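Local structure of octenoyl-CoA reductase/carboxylase (Streptomyces sp., 4A0S) at residues L60-A71 / C117-V128; H136-E146 / V179-P188. The protein catalyses the NADPH-dependent reductive carboxylation of 2-octenoyl-CoA, supplying an unusual extender unit for polyketide biosynthesis. All coordinates share one frame; numbering follows the deposited sequence. Where two conformers were deposited one is given.

Contact 1 (L60-A71 / C117-V128)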
loop_
_atom_site.group_PDB
_atom_site.type_symbol
_atom_site.label_atom_id
_atom_site.label_comp_id
_atom_site.label_asym_id
_atom_site.label_seq_id
_atom_site.Cartn_x
_atom_site.Cartn_y
_atom_site.Cartn_z
ATOM N N LEU A 60 -14.230 34.502 15.770
ATOM C CA LEU A 60 -13.944 33.082 15.755
ATOM C C LEU A 60 -15.052 32.303 15.039
ATOM O O LEU A 60 -16.224 32.461 15.333
ATOM C CB LEU A 60 -13.831 32.619 17.198
ATOM C CG LEU A 60 -12.885 31.485 17.534
ATOM C CD1 LEU A 60 -11.456 31.798 17.050
ATOM C CD2 LEU A 60 -12.968 31.312 19.024
ATOM N N ALA A 61 -14.670 31.470 14.086
ATOM C CA ALA A 61 -15.617 30.602 13.381
ATOM C C ALA A 61 -16.025 29.491 14.325
ATOM O O ALA A 61 -15.350 29.260 15.314
ATOM C CB ALA A 61 -14.966 30.023 12.127
ATOM N N PRO A 62 -17.123 28.782 14.021
ATOM C CA PRO A 62 -17.575 27.814 15.021
ATOM C C PRO A 62 -16.652 26.610 15.199
ATOM O O PRO A 62 -16.713 25.938 16.232
ATOM C CB PRO A 62 -18.944 27.363 14.501
ATOM C CG PRO A 62 -18.939 27.729 13.048
ATOM C CD PRO A 62 -18.085 28.939 12.921
ATOM N N ASP A 63 -15.803 26.347 14.213
ATOM C CA ASP A 63 -14.936 25.179 14.263
ATOM C C ASP A 63 -13.525 25.637 14.647
ATOM O O ASP A 63 -12.568 24.875 14.563
ATOM C CB ASP A 63 -14.898 24.508 12.902
ATOM C CG ASP A 63 -14.289 25.404 11.837
ATOM O OD1 ASP A 63 -14.411 26.654 11.945
ATOM O OD2 ASP A 63 -13.666 24.868 10.892
ATOM N N GLU A 64 -13.411 26.883 15.082
ATOM C CA GLU A 64 -12.098 27.442 15.362
ATOM C C GLU A 64 -11.832 27.624 16.831
ATOM O O GLU A 64 -12.747 27.664 17.643
ATOM C CB GLU A 64 -11.936 28.777 14.668
ATOM C CG GLU A 64 -11.570 28.655 13.212
ATOM C CD GLU A 64 -11.688 29.980 12.491
ATOM O OE1 GLU A 64 -11.996 31.001 13.142
ATOM O OE2 GLU A 64 -11.488 30.013 11.261
ATOM N N VAL A 65 -10.554 27.782 17.152
ATOM C CA VAL A 65 -10.126 27.957 18.514
ATOM C C VAL A 65 -9.178 29.129 18.532
ATOM O O VAL A 65 -8.357 29.279 17.633
ATOM C CB VAL A 65 -9.418 26.690 19.025
ATOM C CG1 VAL A 65 -8.877 26.910 20.384
ATOM C CG2 VAL A 65 -10.404 25.504 19.040
ATOM N N LEU A 66 -9.346 29.990 19.532
ATOM C CA LEU A 66 -8.442 31.100 19.686
ATOM C C LEU A 66 -7.428 30.617 20.675
ATOM O O LEU A 66 -7.781 30.210 21.771
ATOM C CB LEU A 66 -9.169 32.318 20.213
ATOM C CG LEU A 66 -8.301 33.558 20.384
ATOM C CD1 LEU A 66 -7.744 34.072 19.036
ATOM C CD2 LEU A 66 -9.198 34.582 21.047
ATOM N N VAL A 67 -6.171 30.663 20.275
ATOM C CA VAL A 67 -5.081 30.204 21.109
ATOM C C VAL A 67 -4.302 31.434 21.535
ATOM O O VAL A 67 -3.998 32.265 20.689
ATOM C CB VAL A 67 -4.142 29.275 20.295
ATOM C CG1 VAL A 67 -2.893 28.898 21.089
ATOM C CG2 VAL A 67 -4.897 28.042 19.849
ATOM N N ALA A 68 -4.030 31.560 22.840
ATOM C CA ALA A 68 -3.045 32.526 23.330
ATOM C C ALA A 68 -1.727 31.852 23.029
ATOM O O ALA A 68 -1.384 30.859 23.653
ATOM C CB ALA A 68 -3.188 32.762 24.840
ATOM N N VAL A 69 -1.012 32.375 22.045
ATOM C CA VAL A 69 0.189 31.728 21.560
ATOM C C VAL A 69 1.365 32.013 22.490
ATOM O O VAL A 69 1.767 33.163 22.675
ATOM C CB VAL A 69 0.536 32.188 20.145
ATOM C CG1 VAL A 69 1.801 31.496 19.662
ATOM C CG2 VAL A 69 -0.622 31.912 19.197
ATOM N N MET A 70 1.935 30.954 23.039
ATOM C CA MET A 70 3.030 31.109 23.976
ATOM C C MET A 70 4.348 31.233 23.254
ATOM O O MET A 70 5.171 32.075 23.591
ATOM C CB MET A 70 3.025 29.948 24.958
ATOM C CG MET A 70 1.853 30.048 25.930
ATOM S SD MET A 70 1.938 31.538 26.952
ATOM C CE MET A 70 3.262 31.071 28.040
ATOM N N ALA A 71 4.515 30.406 22.228
ATOM C CA ALA A 71 5.708 30.392 21.426
ATOM C C ALA A 71 5.330 29.878 20.047
ATOM O O ALA A 71 4.337 29.153 19.888
ATOM C CB ALA A 71 6.754 29.493 22.063
ATOM N N CYS A 117 2.828 26.628 16.523
ATOM C CA CYS A 117 2.894 27.317 17.776
ATOM C C CYS A 117 2.540 26.358 18.859
ATOM O O CYS A 117 2.035 25.264 18.591
ATOM C CB CYS A 117 1.962 28.532 17.810
ATOM S SG CYS A 117 0.302 28.215 18.312
ATOM N N SER A 118 2.853 26.764 20.085
ATOM C CA SER A 118 2.299 26.118 21.250
ATOM C C SER A 118 1.614 27.218 22.021
ATOM O O SER A 118 1.945 28.408 21.882
ATOM C CB SER A 118 3.385 25.478 22.094
ATOM O OG SER A 118 4.297 26.474 22.523
ATOM N N GLY A 119 0.640 26.840 22.820
ATOM C CA GLY A 119 -0.013 27.835 23.603
ATOM C C GLY A 119 -1.196 27.331 24.367
ATOM O O GLY A 119 -1.311 26.158 24.687
ATOM N N VAL A 120 -2.073 28.263 24.673
ATOM C CA VAL A 120 -3.174 27.986 25.540
ATOM C C VAL A 120 -4.472 28.353 24.847
ATOM O O VAL A 120 -4.611 29.442 24.296
ATOM C CB VAL A 120 -3.043 28.784 26.843
ATOM C CG1 VAL A 120 -4.175 28.441 27.752
ATOM C CG2 VAL A 120 -1.698 28.505 27.503
ATOM N N VAL A 121 -5.420 27.425 24.883
ATOM C CA VAL A 121 -6.736 27.683 24.360
ATOM C C VAL A 121 -7.364 28.771 25.206
ATOM O O VAL A 121 -7.324 28.710 26.436
ATOM C CB VAL A 121 -7.598 26.412 24.401
ATOM C CG1 VAL A 121 -8.994 26.709 23.932
ATOM C CG2 VAL A 121 -6.949 25.311 23.556
ATOM N N VAL A 122 -7.911 29.787 24.559
ATOM C CA VAL A 122 -8.616 30.821 25.313
ATOM C C VAL A 122 -10.097 30.901 24.932
ATOM O O VAL A 122 -10.939 31.265 25.754
ATOM C CB VAL A 122 -7.892 32.186 25.245
ATOM C CG1 VAL A 122 -6.559 32.103 25.971
ATOM C CG2 VAL A 122 -7.673 32.619 23.808
ATOM N N ARG A 123 -10.422 30.537 23.698
ATOM C CA ARG A 123 -11.815 30.477 23.263
ATOM C C ARG A 123 -11.976 29.365 22.256
ATOM O O ARG A 123 -11.055 29.060 21.516
ATOM C CB ARG A 123 -12.260 31.795 22.616
ATOM C CG ARG A 123 -12.315 32.995 23.567
ATOM C CD ARG A 123 -13.498 32.894 24.517
ATOM N NE ARG A 123 -13.665 34.128 25.287
ATOM C CZ ARG A 123 -12.922 34.486 26.333
ATOM N NH1 ARG A 123 -11.911 33.726 26.772
ATOM N NH2 ARG A 123 -13.179 35.631 26.932
ATOM N N THR A 124 -13.159 28.772 22.226
ATOM C CA THR A 124 -13.478 27.782 21.217
ATOM C C THR A 124 -14.800 28.157 20.600
ATOM O O THR A 124 -15.712 28.646 21.302
ATOM C CB THR A 124 -13.625 26.372 21.826
ATOM O OG1 THR A 124 -14.769 26.342 22.691
ATOM C CG2 THR A 124 -12.389 25.979 22.617
ATOM N N GLY A 125 -14.917 27.921 19.300
ATOM C CA GLY A 125 -16.173 28.114 18.601
ATOM C C GLY A 125 -17.198 27.110 19.106
ATOM O O GLY A 125 -16.835 26.091 19.715
ATOM N N ILE A 126 -18.475 27.370 18.827
ATOM C CA ILE A 126 -19.558 26.548 19.363
ATOM C C ILE A 126 -19.557 25.146 18.780
ATOM O O ILE A 126 -20.233 24.244 19.284
ATOM C CB ILE A 126 -20.931 27.192 19.149
ATOM C CG1 ILE A 126 -21.193 27.431 17.647
ATOM C CG2 ILE A 126 -20.998 28.485 19.978
ATOM C CD1 ILE A 126 -22.687 27.575 17.293
ATOM N N GLY A 127 -18.820 24.981 17.687
ATOM C CA GLY A 127 -18.693 23.677 17.045
ATOM C C GLY A 127 -17.431 22.940 17.425
ATOM O O GLY A 127 -17.142 21.876 16.878
ATOM N N VAL A 128 -16.665 23.490 18.359
ATOM C CA VAL A 128 -15.417 22.840 18.744
ATOM C C VAL A 128 -15.698 21.859 19.870
ATOM O O VAL A 128 -16.396 22.182 20.831
ATOM C CB VAL A 128 -14.346 23.874 19.148
ATOM C CG1 VAL A 128 -13.098 23.186 19.719
ATOM C CG2 VAL A 128 -13.996 24.717 17.954
#

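Contact 2 (H136-E146 / V179-P188). With CO8 (octanoyl-coenzyme A), chain E.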
loop_
_atom_site.group_PDB
_atom_site.type_symbol
_atom_site.label_atom_id
_atom_site.label_comp_id
_atom_site.label_asym_id
_atom_site.label_seq_id
_atom_site.Cartn_x
_atom_site.Cartn_y
_atom_site.Cartn_z
ATOM N N HIS A 136 -3.450 23.218 27.117
ATOM C CA HIS A 136 -2.148 23.423 26.515
ATOM C C HIS A 136 -2.111 22.674 25.206
ATOM O O HIS A 136 -2.347 21.462 25.157
ATOM C CB HIS A 136 -1.054 22.926 27.446
ATOM C CG HIS A 136 -0.805 23.838 28.607
ATOM N ND1 HIS A 136 0.342 23.772 29.368
ATOM C CD2 HIS A 136 -1.529 24.871 29.105
ATOM C CE1 HIS A 136 0.295 24.698 30.309
ATOM N NE2 HIS A 136 -0.825 25.385 30.166
ATOM N N VAL A 137 -1.841 23.410 24.145
ATOM C CA VAL A 137 -1.886 22.854 22.811
ATOM C C VAL A 137 -0.657 23.200 22.005
ATOM O O VAL A 137 0.062 24.154 22.290
ATOM C CB VAL A 137 -3.117 23.364 22.024
ATOM C CG1 VAL A 137 -4.415 22.905 22.699
ATOM C CG2 VAL A 137 -3.079 24.876 21.888
ATOM N N ILE A 138 -0.416 22.394 20.993
ATOM C CA ILE A 138 0.403 22.837 19.912
ATOM C C ILE A 138 -0.560 22.975 18.767
ATOM O O ILE A 138 -1.633 22.368 18.769
ATOM C CB ILE A 138 1.532 21.876 19.605
ATOM C CG1 ILE A 138 0.982 20.453 19.481
ATOM C CG2 ILE A 138 2.602 22.004 20.684
ATOM C CD1 ILE A 138 1.935 19.466 18.830
ATOM N N VAL A 139 -0.205 23.825 17.827
ATOM C CA VAL A 139 -0.976 23.972 16.631
ATOM C C VAL A 139 -0.044 23.529 15.533
ATOM O O VAL A 139 1.123 23.952 15.495
ATOM C CB VAL A 139 -1.400 25.419 16.399
ATOM C CG1 VAL A 139 -2.019 25.570 15.012
ATOM C CG2 VAL A 139 -2.339 25.887 17.511
ATOM N N HIS A 140 -0.550 22.656 14.667
ATOM C CA HIS A 140 0.144 22.317 13.435
ATOM C C HIS A 140 -0.553 23.016 12.267
ATOM O O HIS A 140 -1.668 23.493 12.411
ATOM C CB HIS A 140 0.239 20.799 13.242
ATOM C CG HIS A 140 -1.074 20.133 12.997
ATOM N ND1 HIS A 140 -1.705 20.165 11.775
ATOM C CD2 HIS A 140 -1.864 19.396 13.811
ATOM C CE1 HIS A 140 -2.834 19.483 11.844
ATOM N NE2 HIS A 140 -2.961 19.016 13.075
ATOM N N PRO A 141 0.130 23.106 11.117
ATOM C CA PRO A 141 -0.289 24.043 10.074
ATOM C C PRO A 141 -1.404 23.591 9.127
ATOM O O PRO A 141 -1.844 24.394 8.313
ATOM C CB PRO A 141 0.997 24.256 9.263
ATOM C CG PRO A 141 1.754 22.972 9.450
ATOM C CD PRO A 141 1.505 22.639 10.907
ATOM N N ALA A 142 -1.820 22.329 9.209
ATOM C CA ALA A 142 -2.813 21.799 8.273
ATOM C C ALA A 142 -4.196 22.371 8.537
ATOM O O ALA A 142 -4.950 21.866 9.367
ATOM C CB ALA A 142 -2.817 20.268 8.278
ATOM N N HIS A 143 -4.510 23.432 7.806
ATOM C CA HIS A 143 -5.774 24.150 7.938
ATOM C C HIS A 143 -6.646 23.599 6.831
ATOM O O HIS A 143 -6.492 23.953 5.665
ATOM C CB HIS A 143 -5.489 25.637 7.766
ATOM C CG HIS A 143 -6.681 26.527 7.919
ATOM N ND1 HIS A 143 -7.531 26.810 6.871
ATOM C CD2 HIS A 143 -7.106 27.277 8.961
ATOM C CE1 HIS A 143 -8.453 27.666 7.276
ATOM N NE2 HIS A 143 -8.216 27.968 8.537
ATOM N N VAL A 144 -7.518 22.669 7.182
ATOM C CA VAL A 144 -8.161 21.873 6.148
ATOM C C VAL A 144 -9.674 21.950 6.281
ATOM O O VAL A 144 -10.193 22.302 7.345
ATOM C CB VAL A 144 -7.675 20.402 6.161
ATOM C CG1 VAL A 144 -6.133 20.347 6.152
ATOM C CG2 VAL A 144 -8.217 19.658 7.366
ATOM N N ASP A 145 -10.360 21.592 5.202
ATOM C CA ASP A 145 -11.809 21.646 5.144
ATOM C C ASP A 145 -12.329 20.238 5.352
ATOM O O ASP A 145 -12.226 19.394 4.491
ATOM C CB ASP A 145 -12.265 22.209 3.795
ATOM C CG ASP A 145 -13.750 22.473 3.742
ATOM O OD1 ASP A 145 -14.525 21.809 4.462
ATOM O OD2 ASP A 145 -14.153 23.367 2.974
ATOM N N GLU A 146 -12.894 20.018 6.520
ATOM C CA GLU A 146 -13.308 18.686 6.938
ATOM C C GLU A 146 -14.604 18.222 6.260
ATOM O O GLU A 146 -15.016 17.058 6.398
ATOM C CB GLU A 146 -13.435 18.642 8.455
ATOM C CG GLU A 146 -12.135 18.940 9.198
ATOM C CD GLU A 146 -11.831 20.423 9.296
ATOM O OE1 GLU A 146 -12.544 21.239 8.680
ATOM O OE2 GLU A 146 -10.866 20.780 9.996
ATOM N N VAL A 179 -7.158 29.128 14.896
ATOM C CA VAL A 179 -6.890 27.857 14.263
ATOM C C VAL A 179 -8.163 27.065 14.168
ATOM O O VAL A 179 -9.061 27.236 14.973
ATOM C CB VAL A 179 -5.840 27.044 15.054
ATOM C CG1 VAL A 179 -4.627 27.906 15.363
ATOM C CG2 VAL A 179 -6.413 26.489 16.375
ATOM N N ARG A 180 -8.233 26.181 13.184
ATOM C CA ARG A 180 -9.299 25.203 13.178
ATOM C C ARG A 180 -8.989 24.168 14.255
ATOM O O ARG A 180 -7.834 23.863 14.515
ATOM C CB ARG A 180 -9.438 24.547 11.810
ATOM C CG ARG A 180 -9.801 25.545 10.734
ATOM C CD ARG A 180 -10.448 24.862 9.539
ATOM N NE ARG A 180 -11.263 25.841 8.813
ATOM C CZ ARG A 180 -11.570 25.755 7.523
ATOM N NH1 ARG A 180 -11.139 24.730 6.807
ATOM N NH2 ARG A 180 -12.316 26.679 6.940
ATOM N N ALA A 181 -10.036 23.648 14.877
ATOM C CA ALA A 181 -9.872 22.698 15.956
ATOM C C ALA A 181 -9.044 21.490 15.495
ATOM O O ALA A 181 -8.366 20.856 16.296
ATOM C CB ALA A 181 -11.216 22.274 16.471
ATOM N N SER A 182 -9.086 21.196 14.202
ATOM C CA SER A 182 -8.345 20.057 13.668
ATOM C C SER A 182 -6.879 20.387 13.408
ATOM O O SER A 182 -6.157 19.587 12.792
ATOM C CB SER A 182 -8.997 19.549 12.388
ATOM O OG SER A 182 -9.045 20.589 11.438
ATOM N N GLN A 183 -6.447 21.559 13.883
ATOM C CA GLN A 183 -5.027 21.907 13.906
ATOM C C GLN A 183 -4.421 21.669 15.278
ATOM O O GLN A 183 -3.209 21.781 15.450
ATOM C CB GLN A 183 -4.824 23.378 13.550
ATOM C CG GLN A 183 -5.221 23.749 12.144
ATOM C CD GLN A 183 -5.009 25.224 11.914
ATOM O OE1 GLN A 183 -5.959 25.989 11.807
ATOM N NE2 GLN A 183 -3.745 25.639 11.900
ATOM N N LEU A 184 -5.279 21.350 16.246
ATOM C CA LEU A 184 -4.878 21.272 17.647
ATOM C C LEU A 184 -4.488 19.889 18.108
ATOM O O LEU A 184 -5.200 18.907 17.838
ATOM C CB LEU A 184 -6.013 21.764 18.544
ATOM C CG LEU A 184 -6.286 23.260 18.462
ATOM C CD1 LEU A 184 -7.464 23.596 19.311
ATOM C CD2 LEU A 184 -5.071 24.045 18.946
ATOM N N LEU A 185 -3.385 19.837 18.852
ATOM C CA LEU A 185 -2.981 18.639 19.559
ATOM C C LEU A 185 -2.554 19.041 20.961
ATOM O O LEU A 185 -2.117 20.173 21.166
ATOM C CB LEU A 185 -1.830 17.953 18.836
ATOM C CG LEU A 185 -2.173 17.373 17.465
ATOM C CD1 LEU A 185 -0.897 16.928 16.740
ATOM C CD2 LEU A 185 -3.223 16.246 17.611
ATOM N N PRO A 186 -2.679 18.120 21.923
ATOM C CA PRO A 186 -2.167 18.453 23.246
ATOM C C PRO A 186 -0.669 18.674 23.186
ATOM O O PRO A 186 0.075 17.887 22.578
ATOM C CB PRO A 186 -2.499 17.220 24.091
ATOM C CG PRO A 186 -2.761 16.130 23.140
ATOM C CD PRO A 186 -3.284 16.768 21.878
ATOM N N LYS A 187 -0.242 19.776 23.766
ATOM C CA LYS A 187 1.172 20.070 23.870
ATOM C C LYS A 187 1.849 18.979 24.687
ATOM O O LYS A 187 1.348 18.599 25.743
ATOM C CB LYS A 187 1.357 21.414 24.560
ATOM C CG LYS A 187 2.794 21.746 24.892
ATOM C CD LYS A 187 2.825 22.938 25.810
ATOM C CE LYS A 187 4.137 22.995 26.591
ATOM N NZ LYS A 187 4.234 21.901 27.616
ATOM N N PRO A 188 2.989 18.462 24.191
ATOM C CA PRO A 188 3.790 17.526 24.966
ATOM C C PRO A 188 4.116 18.171 26.310
ATOM O O PRO A 188 4.745 19.230 26.355
ATOM C CB PRO A 188 5.048 17.381 24.125
ATOM C CG PRO A 188 4.571 17.576 22.745
ATOM C CD PRO A 188 3.554 18.677 22.849
HETATM N N1A CO8 E . 1.839 39.304 -7.082
HETATM C C2A CO8 E . 0.535 39.034 -7.002
HETATM N N3A CO8 E . 0.032 37.910 -7.499
HETATM C C4A CO8 E . 0.854 37.017 -8.095
HETATM C C5A CO8 E . 2.219 37.257 -8.197
HETATM C C6A CO8 E . 2.710 38.447 -7.668
HETATM N N6A CO8 E . 4.017 38.720 -7.733
HETATM N N7A CO8 E . 2.776 36.217 -8.819
HETATM C C8A CO8 E . 1.799 35.353 -9.104
HETATM N N9A CO8 E . 0.628 35.842 -8.665
HETATM C C1B CO8 E . -0.727 35.234 -8.761
HETATM C C2B CO8 E . -1.292 35.361 -10.179
HETATM O O2B CO8 E . -2.708 35.648 -10.121
HETATM C C3B CO8 E . -1.039 33.958 -10.724
HETATM O O3B CO8 E . -1.962 33.645 -11.757
HETATM P P3B CO8 E . -1.387 33.742 -13.267
HETATM O O7A CO8 E . -2.423 34.696 -14.085
HETATM O O8A CO8 E . -0.009 34.643 -13.282
HETATM O O9A CO8 E . -1.163 32.409 -13.864
HETATM C C4B CO8 E . -1.258 33.065 -9.508
HETATM O O4B CO8 E . -0.686 33.810 -8.423
HETATM C C5B CO8 E . -0.403 31.793 -9.565
HETATM O O5B CO8 E . -0.552 31.062 -8.331
HETATM P P1A CO8 E . -1.946 30.250 -8.031
HETATM O O1A CO8 E . -1.742 29.538 -6.548
HETATM O O2A CO8 E . -3.172 31.109 -8.001
HETATM O O3A CO8 E . -2.104 29.161 -9.255
HETATM P P2A CO8 E . -1.557 27.617 -9.344
HETATM O O4A CO8 E . -1.092 27.384 -10.854
HETATM O O5A CO8 E . -2.547 26.585 -8.893
HETATM O O6A CO8 E . -0.180 27.556 -8.467
HETATM C CBP CO8 E . 1.412 26.659 -6.821
HETATM C CCP CO8 E . 0.123 26.415 -7.640
HETATM C CDP CO8 E . 2.575 26.622 -7.827
HETATM C CEP CO8 E . 1.567 25.488 -5.849
HETATM C CAP CO8 E . 1.315 28.031 -6.071
HETATM O OAP CO8 E . 0.076 28.187 -5.307
HETATM C C9P CO8 E . 2.547 28.364 -5.185
HETATM O O9P CO8 E . 3.601 28.719 -5.727
HETATM N N8P CO8 E . 2.379 28.279 -3.846
HETATM C C7P CO8 E . 3.451 28.658 -2.877
HETATM C C6P CO8 E . 4.227 27.467 -2.249
HETATM C C5P CO8 E . 5.731 27.828 -2.192
HETATM O O5P CO8 E . 6.349 28.036 -3.232
HETATM N N4P CO8 E . 6.333 28.065 -1.028
HETATM C C3P CO8 E . 5.917 27.752 0.334
HETATM C C2P CO8 E . 6.933 26.665 0.713
HETATM S S1P CO8 E . 6.111 25.096 1.184
HETATM C "C1'" CO8 E . 6.291 25.236 2.899
HETATM O "O1'" CO8 E . 7.218 25.869 3.434
HETATM C "C2'" CO8 E . 5.293 24.604 3.609
HETATM C "C3'" CO8 E . 5.250 24.574 4.984
HETATM C "C4'" CO8 E . 4.217 23.873 5.618
HETATM C "C5'" CO8 E . 3.014 23.529 4.753
HETATM C "C6'" CO8 E . 1.982 22.926 5.730
HETATM C "C7'" CO8 E . 0.853 22.317 4.948
HETATM C "C8'" CO8 E . -0.212 21.857 5.948
HETATM O O HOH W 1 1.880 21.576 28.982
HETATM O O HOH W 2 -5.549 19.460 10.035
HETATM O O HOH W 3 -7.557 22.300 9.911
HETATM O O HOH W 4 -12.632 25.847 3.561
HETATM O O HOH W 5 -11.779 21.617 13.107
#

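Contact 1 (L60-A71 / C117-V128)
Val65 sets CG1 trans to the backbone N (chi1 175°), which brings it 3.6 Å from Val121 CG1, while its CG2 branch meets Val128 CG1. Val122, at chi1 -67°, wedges CG2 between its own N and carbonyl carbon and spreads its two methyls over Leu66 and Ala68: CG2 packs on Leu66 CG at 3.6 Å, CG1 on Ala68 CB. The strands run antiparallel within the GroES-like domain, and two classic beta bulges shift the register. At one, Leu66 O accepts from both Val122 N (2.8 Å) and Arg123 N (3.3 Å); at the other, Ser118 O takes Met70 N and Ala71 N. Beyond the strands, Gly125 and Gly127 sit against the Ala61-Glu64 turn. Gly127 N bonds to Pro62 O at 2.7 Å, and a beta carbon on Gly125 would collide with the carbonyls of Ala61 and Pro62. Arg123 curls back so that NH1 reaches Val122 O, with Ile16 O and Ala19 O as further partners of its guanidinium. Val7 of helix 2-8 covers Ala68, Val120 and Val122. The chemistry is thus mainly backbone hydrogen bonding between layers of branched aliphatic side chains, consistent with a buried sheet core.

Contact 2 (H136-E146 / V179-P188)
Val179 reaches tip to tip for Val139, CG1 to CG1 at 3.5 Å, where strand 176-180 of the GroES-like domain gives way to a 3-10 turn and then to strand 184-186, antiparallel to 136-139. Arg180 lays its guanidinium on the His143 ring, centres 4.3 Å apart and planes at 20°, and NH1 makes a weak bond to Val144 O. Ser182 O and Ala142 O share a bridging water. Gln183, its CG trans to the carbonyl carbon and the chain extended beyond, works at both ends of its amide: NE2 gives a straight bond (171°) to His140 O at 3.0 Å, and OE1 accepts Arg180 N. Its backbone O takes His140 N at 2.9 Å, and its CA lies over the His140 face. A leucine here would probably leave His140 O and Arg180 N without these mates and free the turn to shift. Across from this turn, Ala142 CA touches the end of the octanoyl tail, C8' at 3.5 Å, so Ala142 and the preceding Pro141 help line the acyl pocket. Leu184 CD2 packs against both Val137 CG2 and Val139 CG2. Leu185 exchanges backbone bonds with Ile138, whose CG2 meets Pro188 CD. Lys187 N bonds to His136 O, and Lys187 NZ, also held by Gly421 O, donates to a water at 2.7 Å that is likewise hydrogen-bonded to His136 ND1.

Overall arrangement
From the N terminus, strand 64-73 leaves on an excursion that includes helices 76-82 and 89-97, and contact 1 closes it when strand 117-124 returns alongside. The chain then turns into strand 136-139, which pairs antiparallel with 117-124 through Val139 N and Cys117 O, 2.8 Å apart. Contact 2 closes the next excursion, a helix-free one. The two are in series, neither nested nor crossed, yet they join one mixed sheet: strand 176-180 comes back to the other edge of 64-73, with Val65 N 2.7 Å from Val179 O, and Leu184 CD1 packs on Val65 CG2. Both contacts also reach the second subunit.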